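Local coordinates for glutamate--LysW ligase ArgX (Sulfolobus tokodaii, PDB 3VPB), which probably joins the amino group of glutamate to the C-terminal glutamate of the carrier protein LysW, spending ATP, in arginine biosynthesis, at residues Ala116-Ile130 with Arg153-Gln167. Residues are numbered along the deposited sequence; the frame is centred on the assembly and turned at random. Where two conformers were deposited one is given.
With ADP (adenosine-5'-diphosphate), chain L.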
loop_
_atom_site.group_PDB
_atom_site.type_symbol
_atom_site.label_atom_id
_atom_site.label_comp_id
_atom_site.label_asym_id
_atom_site.label_seq_id
_atom_site.Cartn_x
_atom_site.Cartn_y
_atom_site.Cartn_z
ATOM N N ALA B 116 -0.410 20.215 15.246
ATOM C CA ALA B 116 -0.372 19.536 16.544
ATOM C C ALA B 116 1.002 19.599 17.206
ATOM O O ALA B 116 1.095 19.898 18.398
ATOM C CB ALA B 116 -0.851 18.072 16.431
ATOM N N TYR B 117 2.062 19.308 16.448
ATOM C CA TYR B 117 3.437 19.416 16.966
ATOM C C TYR B 117 3.704 20.830 17.437
ATOM O O TYR B 117 4.258 21.043 18.532
ATOM C CB TYR B 117 4.493 19.062 15.884
ATOM C CG TYR B 117 4.424 17.661 15.284
ATOM C CD1 TYR B 117 5.139 17.364 14.104
ATOM C CD2 TYR B 117 3.671 16.639 15.869
ATOM C CE1 TYR B 117 5.094 16.092 13.538
ATOM C CE2 TYR B 117 3.598 15.364 15.295
ATOM C CZ TYR B 117 4.330 15.098 14.129
ATOM O OH TYR B 117 4.303 13.860 13.530
ATOM N N GLU B 118 3.320 21.790 16.598
ATOM C CA GLU B 118 3.472 23.219 16.902
ATOM C C GLU B 118 2.694 23.665 18.150
ATOM O O GLU B 118 3.173 24.531 18.895
ATOM C CB GLU B 118 3.107 24.078 15.685
ATOM C CG GLU B 118 4.127 23.955 14.554
ATOM C CD GLU B 118 3.667 24.558 13.238
ATOM O OE1 GLU B 118 2.446 24.840 13.081
ATOM O OE2 GLU B 118 4.550 24.758 12.354
ATOM N N GLN B 119 1.524 23.075 18.388
ATOM C CA GLN B 119 0.687 23.434 19.547
ATOM C C GLN B 119 1.241 22.887 20.845
ATOM O O GLN B 119 1.139 23.542 21.882
ATOM C CB GLN B 119 -0.757 22.936 19.377
ATOM C CG GLN B 119 -1.587 23.811 18.445
ATOM C CD GLN B 119 -2.982 23.267 18.168
ATOM O OE1 GLN B 119 -3.603 23.619 17.159
ATOM N NE2 GLN B 119 -3.484 22.423 19.059
ATOM N N ARG B 120 1.813 21.686 20.762
ATOM C CA ARG B 120 2.308 20.907 21.901
ATOM C C ARG B 120 3.773 21.175 22.231
ATOM O O ARG B 120 4.179 21.129 23.388
ATOM C CB ARG B 120 2.257 19.434 21.539
ATOM C CG ARG B 120 1.019 18.718 21.837
ATOM C CD ARG B 120 1.426 17.303 22.220
ATOM N NE ARG B 120 1.815 17.315 23.621
ATOM C CZ ARG B 120 0.952 17.198 24.618
ATOM N NH1 ARG B 120 -0.346 17.003 24.365
ATOM N NH2 ARG B 120 1.398 17.254 25.860
ATOM N N GLY B 121 4.570 21.377 21.197
ATOM C CA GLY B 121 6.022 21.432 21.339
ATOM C C GLY B 121 6.638 20.070 21.607
ATOM O O GLY B 121 5.939 19.074 21.779
ATOM N N PHE B 122 7.966 20.031 21.660
ATOM C CA PHE B 122 8.700 18.766 21.772
ATOM C C PHE B 122 9.236 18.515 23.202
ATOM O O PHE B 122 9.419 19.470 23.959
ATOM C CB PHE B 122 9.802 18.769 20.709
ATOM C CG PHE B 122 9.275 19.027 19.327
ATOM C CD1 PHE B 122 8.475 18.078 18.681
ATOM C CD2 PHE B 122 9.514 20.240 18.698
ATOM C CE1 PHE B 122 7.959 18.324 17.412
ATOM C CE2 PHE B 122 9.001 20.491 17.432
ATOM C CZ PHE B 122 8.236 19.522 16.781
ATOM N N PRO B 123 9.482 17.239 23.578
ATOM C CA PRO B 123 9.306 16.035 22.751
ATOM C C PRO B 123 7.882 15.550 22.858
ATOM O O PRO B 123 7.158 15.918 23.809
ATOM C CB PRO B 123 10.231 15.015 23.421
ATOM C CG PRO B 123 10.145 15.397 24.880
ATOM C CD PRO B 123 10.186 16.914 24.836
ATOM N N LEU B 124 7.498 14.703 21.917
ATOM C CA LEU B 124 6.168 14.100 21.928
ATOM C C LEU B 124 6.236 12.694 21.352
ATOM O O LEU B 124 7.212 12.308 20.696
ATOM C CB LEU B 124 5.168 14.960 21.130
ATOM C CG LEU B 124 5.472 15.368 19.708
ATOM C CD1 LEU B 124 4.979 14.277 18.741
ATOM C CD2 LEU B 124 4.752 16.722 19.442
ATOM N N ILE B 125 5.176 11.928 21.589
ATOM C CA ILE B 125 4.979 10.640 20.917
ATOM C C ILE B 125 3.894 10.796 19.850
ATOM O O ILE B 125 2.896 11.417 20.076
ATOM C CB ILE B 125 4.591 9.546 21.955
ATOM C CG1 ILE B 125 5.816 9.225 22.816
ATOM C CG2 ILE B 125 3.932 8.275 21.306
ATOM C CD1 ILE B 125 6.776 8.144 22.238
ATOM N N ASP B 126 4.141 10.273 18.659
ATOM C CA ASP B 126 3.123 10.261 17.598
ATOM C C ASP B 126 2.949 8.794 17.200
ATOM O O ASP B 126 3.883 8.140 16.750
ATOM C CB ASP B 126 3.588 11.109 16.409
ATOM C CG ASP B 126 2.571 11.164 15.276
ATOM O OD1 ASP B 126 1.741 10.232 15.163
ATOM O OD2 ASP B 126 2.644 12.106 14.439
ATOM N N LYS B 127 1.751 8.259 17.401
ATOM C CA LYS B 127 1.494 6.886 17.010
ATOM C C LYS B 127 0.136 6.785 16.332
ATOM O O LYS B 127 -0.737 7.634 16.554
ATOM C CB LYS B 127 1.606 5.935 18.217
ATOM C CG LYS B 127 0.540 6.213 19.296
ATOM C CD LYS B 127 0.937 5.586 20.642
ATOM C CE LYS B 127 -0.113 5.921 21.704
ATOM N NZ LYS B 127 0.415 5.516 23.079
ATOM N N PRO B 128 -0.044 5.760 15.494
ATOM C CA PRO B 128 -1.350 5.619 14.837
ATOM C C PRO B 128 -2.342 4.916 15.783
ATOM O O PRO B 128 -1.902 4.301 16.759
ATOM C CB PRO B 128 -1.048 4.726 13.635
ATOM C CG PRO B 128 0.448 4.687 13.487
ATOM C CD PRO B 128 0.994 4.896 14.889
ATOM N N PRO B 129 -3.643 4.968 15.473
ATOM C CA PRO B 129 -4.635 4.309 16.310
ATOM C C PRO B 129 -4.630 2.793 16.195
ATOM O O PRO B 129 -5.101 2.120 17.093
ATOM C CB PRO B 129 -5.966 4.902 15.816
ATOM C CG PRO B 129 -5.720 5.284 14.397
ATOM C CD PRO B 129 -4.265 5.737 14.379
ATOM N N ILE B 130 -4.136 2.265 15.086
ATOM C CA ILE B 130 -4.036 0.823 14.939
ATOM C C ILE B 130 -2.587 0.419 14.924
ATOM O O ILE B 130 -1.712 1.188 14.503
ATOM C CB ILE B 130 -4.768 0.271 13.686
ATOM C CG1 ILE B 130 -4.445 1.106 12.436
ATOM C CG2 ILE B 130 -6.260 0.193 13.943
ATOM C CD1 ILE B 130 -5.039 0.518 11.157
ATOM N N ARG B 153 4.222 8.685 7.185
ATOM C CA ARG B 153 2.846 8.225 7.430
ATOM C C ARG B 153 1.959 8.407 6.187
ATOM O O ARG B 153 1.025 7.626 5.955
ATOM C CB ARG B 153 2.196 8.928 8.631
ATOM C CG ARG B 153 2.897 8.745 9.975
ATOM C CD ARG B 153 2.667 7.381 10.628
ATOM N NE ARG B 153 3.529 7.298 11.817
ATOM C CZ ARG B 153 3.219 7.759 13.024
ATOM N NH1 ARG B 153 2.035 8.302 13.251
ATOM N NH2 ARG B 153 4.112 7.668 14.009
ATOM N N GLU B 154 2.240 9.441 5.396
ATOM C CA GLU B 154 1.400 9.758 4.237
ATOM C C GLU B 154 1.415 8.681 3.171
ATOM O O GLU B 154 0.533 8.654 2.298
ATOM C CB GLU B 154 1.805 11.106 3.615
ATOM C CG GLU B 154 1.375 12.289 4.441
ATOM C CD GLU B 154 -0.129 12.391 4.548
ATOM O OE1 GLU B 154 -0.760 12.751 3.530
ATOM O OE2 GLU B 154 -0.680 12.105 5.641
ATOM N N LEU B 155 2.419 7.809 3.229
ATOM C CA LEU B 155 2.593 6.757 2.232
ATOM C C LEU B 155 2.129 5.378 2.727
ATOM O O LEU B 155 2.394 4.357 2.094
ATOM C CB LEU B 155 4.054 6.719 1.763
ATOM C CG LEU B 155 4.514 7.701 0.676
ATOM C CD1 LEU B 155 4.115 9.126 0.946
ATOM C CD2 LEU B 155 6.022 7.628 0.408
ATOM N N MET B 156 1.422 5.345 3.856
ATOM C CA MET B 156 0.862 4.084 4.361
ATOM C C MET B 156 -0.358 3.691 3.537
ATOM O O MET B 156 -1.085 4.554 3.042
ATOM C CB MET B 156 0.489 4.205 5.839
ATOM C CG MET B 156 1.695 4.476 6.783
ATOM S SD MET B 156 2.907 3.138 6.898
ATOM C CE MET B 156 4.171 3.639 5.726
ATOM N N GLY B 157 -0.596 2.391 3.409
ATOM C CA GLY B 157 -1.692 1.900 2.568
ATOM C C GLY B 157 -3.023 1.756 3.280
ATOM O O GLY B 157 -4.049 1.580 2.640
ATOM N N ASN B 158 -3.000 1.807 4.607
ATOM C CA ASN B 158 -4.217 1.778 5.443
ATOM C C ASN B 158 -4.440 3.207 5.959
ATOM O O ASN B 158 -3.639 3.735 6.736
ATOM C CB ASN B 158 -4.040 0.784 6.593
ATOM C CG ASN B 158 -5.275 0.679 7.477
ATOM O OD1 ASN B 158 -6.011 1.643 7.635
ATOM N ND2 ASN B 158 -5.511 -0.510 8.036
ATOM N N SER B 159 -5.504 3.846 5.494
ATOM C CA SER B 159 -5.734 5.247 5.836
ATOM C C SER B 159 -5.896 5.524 7.339
ATOM O O SER B 159 -5.676 6.645 7.786
ATOM C CB SER B 159 -6.921 5.794 5.036
ATOM O OG SER B 159 -6.516 5.861 3.687
ATOM N N ALA B 160 -6.218 4.500 8.125
ATOM C CA ALA B 160 -6.240 4.665 9.580
ATOM C C ALA B 160 -4.826 4.933 10.125
ATOM O O ALA B 160 -4.667 5.619 11.142
ATOM C CB ALA B 160 -6.896 3.457 10.272
ATOM N N LEU B 161 -3.797 4.447 9.419
ATOM C CA LEU B 161 -2.404 4.694 9.839
ATOM C C LEU B 161 -1.994 6.136 9.583
ATOM O O LEU B 161 -0.957 6.583 10.060
ATOM C CB LEU B 161 -1.428 3.749 9.129
ATOM C CG LEU B 161 -1.547 2.252 9.397
ATOM C CD1 LEU B 161 -0.458 1.533 8.582
ATOM C CD2 LEU B 161 -1.392 1.939 10.864
ATOM N N LYS B 162 -2.819 6.859 8.837
ATOM C CA LYS B 162 -2.582 8.274 8.563
ATOM C C LYS B 162 -3.161 9.197 9.643
ATOM O O LYS B 162 -2.959 10.412 9.604
ATOM C CB LYS B 162 -3.150 8.645 7.190
ATOM C CG LYS B 162 -2.442 7.932 6.025
ATOM C CD LYS B 162 -3.107 8.219 4.685
ATOM C CE LYS B 162 -2.461 7.366 3.586
ATOM N NZ LYS B 162 -2.863 7.820 2.224
ATOM N N ALA B 163 -3.913 8.632 10.587
ATOM C CA ALA B 163 -4.417 9.401 11.705
ATOM C C ALA B 163 -3.303 9.438 12.759
ATOM O O ALA B 163 -2.722 8.407 13.075
ATOM C CB ALA B 163 -5.658 8.745 12.281
ATOM N N HIS B 164 -2.999 10.616 13.280
ATOM C CA HIS B 164 -1.913 10.759 14.238
ATOM C C HIS B 164 -2.468 10.994 15.629
ATOM O O HIS B 164 -3.212 11.961 15.823
ATOM C CB HIS B 164 -1.065 11.980 13.925
ATOM C CG HIS B 164 -0.396 11.947 12.577
ATOM N ND1 HIS B 164 0.970 11.870 12.435
ATOM C CD2 HIS B 164 -0.898 12.077 11.328
ATOM C CE1 HIS B 164 1.284 11.915 11.151
ATOM N NE2 HIS B 164 0.166 12.025 10.455
ATOM N N ILE B 165 -2.021 10.180 16.584
ATOM C CA ILE B 165 -2.249 10.464 18.006
ATOM C C ILE B 165 -0.970 11.117 18.522
ATOM O O ILE B 165 0.053 10.460 18.640
ATOM C CB ILE B 165 -2.546 9.208 18.826
ATOM C CG1 ILE B 165 -3.702 8.412 18.187
ATOM C CG2 ILE B 165 -2.882 9.600 20.281
ATOM C CD1 ILE B 165 -3.958 7.033 18.873
ATOM N N VAL B 166 -1.044 12.409 18.801
ATOM C CA VAL B 166 0.119 13.188 19.195
ATOM C C VAL B 166 0.004 13.428 20.688
ATOM O O VAL B 166 -0.914 14.112 21.120
ATOM C CB VAL B 166 0.112 14.536 18.463
ATOM C CG1 VAL B 166 1.287 15.417 18.919
ATOM C CG2 VAL B 166 0.108 14.321 16.915
ATOM N N GLN B 167 0.941 12.905 21.477
ATOM C CA GLN B 167 0.734 12.974 22.923
ATOM C C GLN B 167 1.989 13.232 23.721
ATOM O O GLN B 167 3.115 13.132 23.220
ATOM C CB GLN B 167 -0.001 11.725 23.449
ATOM C CG GLN B 167 0.399 10.430 22.819
ATOM C CD GLN B 167 -0.161 9.167 23.490
ATOM O OE1 GLN B 167 0.605 8.264 23.747
ATOM N NE2 GLN B 167 -1.495 9.091 23.739
HETATM P PB ADP L . 1.313 -0.778 20.991
HETATM O O1B ADP L . -0.121 -1.117 20.831
HETATM O O2B ADP L . 2.055 -1.520 22.091
HETATM O O3B ADP L . 2.114 -0.721 19.722
HETATM P PA ADP L . 1.637 1.451 22.828
HETATM O O1A ADP L . 0.874 2.772 22.803
HETATM O O2A ADP L . 1.494 0.442 23.945
HETATM O O3A ADP L . 1.307 0.781 21.404
HETATM O "O5'" ADP L . 3.186 1.851 22.693
HETATM C "C5'" ADP L . 4.254 0.904 22.711
HETATM C "C4'" ADP L . 5.331 1.364 23.676
HETATM O "O4'" ADP L . 5.715 2.701 23.337
HETATM C "C3'" ADP L . 4.783 1.443 25.104
HETATM O "O3'" ADP L . 4.971 0.201 25.795
HETATM C "C2'" ADP L . 5.617 2.542 25.719
HETATM O "O2'" ADP L . 6.889 2.031 26.139
HETATM C "C1'" ADP L . 5.859 3.455 24.546
HETATM N N9 ADP L . 4.872 4.552 24.527
HETATM C C8 ADP L . 3.743 4.642 23.779
HETATM N N7 ADP L . 3.154 5.823 24.019
HETATM C C5 ADP L . 3.910 6.490 24.914
HETATM C C6 ADP L . 3.841 7.778 25.614
HETATM N N6 ADP L . 2.828 8.627 25.355
HETATM N N1 ADP L . 4.866 8.118 26.452
HETATM C C2 ADP L . 5.892 7.296 26.703
HETATM N N3 ADP L . 5.987 6.078 26.112
HETATM C C4 ADP L . 5.033 5.651 25.241
#
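Asp126 and Arg153 form a buried salt bridge, Asp126 OD1 to Arg153 NH1 at 2.7 Å, with the guanidinium approaching from above the carboxylate plane, the two planes being 84° apart. Arg153 NH2 reaches past to Asp126 O at 2.8 Å, so one guanidinium end grips side chain and backbone together. The other carboxylate oxygen takes two donors: His164 ND1 comes to the syn lone pair of Asp126 OD2 at 2.6 Å, in the plane of its ring, while Tyr117 OH donates to the anti lone pair. Asp126 can serve all three because its CG lies anti to the backbone N (chi1 -179°). With an alanine at Asp126, the buried Arg153 charge would probably lose its carboxylate mate, and the His164 ring and Tyr117 hydroxyl would be freer to turn.

On the other face of the sheet, Lys127 NZ meets Gln167 OE1 at 2.8 Å, from above the amide plane; the ammonium shares its three protons among Gln167 OE1, ADP N7, ADP O1A and Asn249 OD1. Gln167 OE1 in turn accepts from ADP N6 at 2.8 Å, and its NE2 is held by Ser104 and Tyr91. Ile125 lays CG1 against the adenine, 3.7 Å from ADP C6.

Between these faces strands 124-127 and 164-168 run antiparallel, with paired backbone bonds at Ile125-Gln167 and Lys127-Ile165. Val166 points from the sheet to the end of helix 110-120, its CG2 3.9 Å from Ala116 CB and its CG1 against Leu124 CD2. Farther along, Pro128 CB packs on Leu161 CD2 at 3.9 Å, and Pro129 rests on Ala163 and the Ile165 methyl CD1. The arrangement is that of the small antiparallel sheet of an ATP-grasp domain, helix-backed on the Val166 face and gripping adenine and alpha-phosphate on the other.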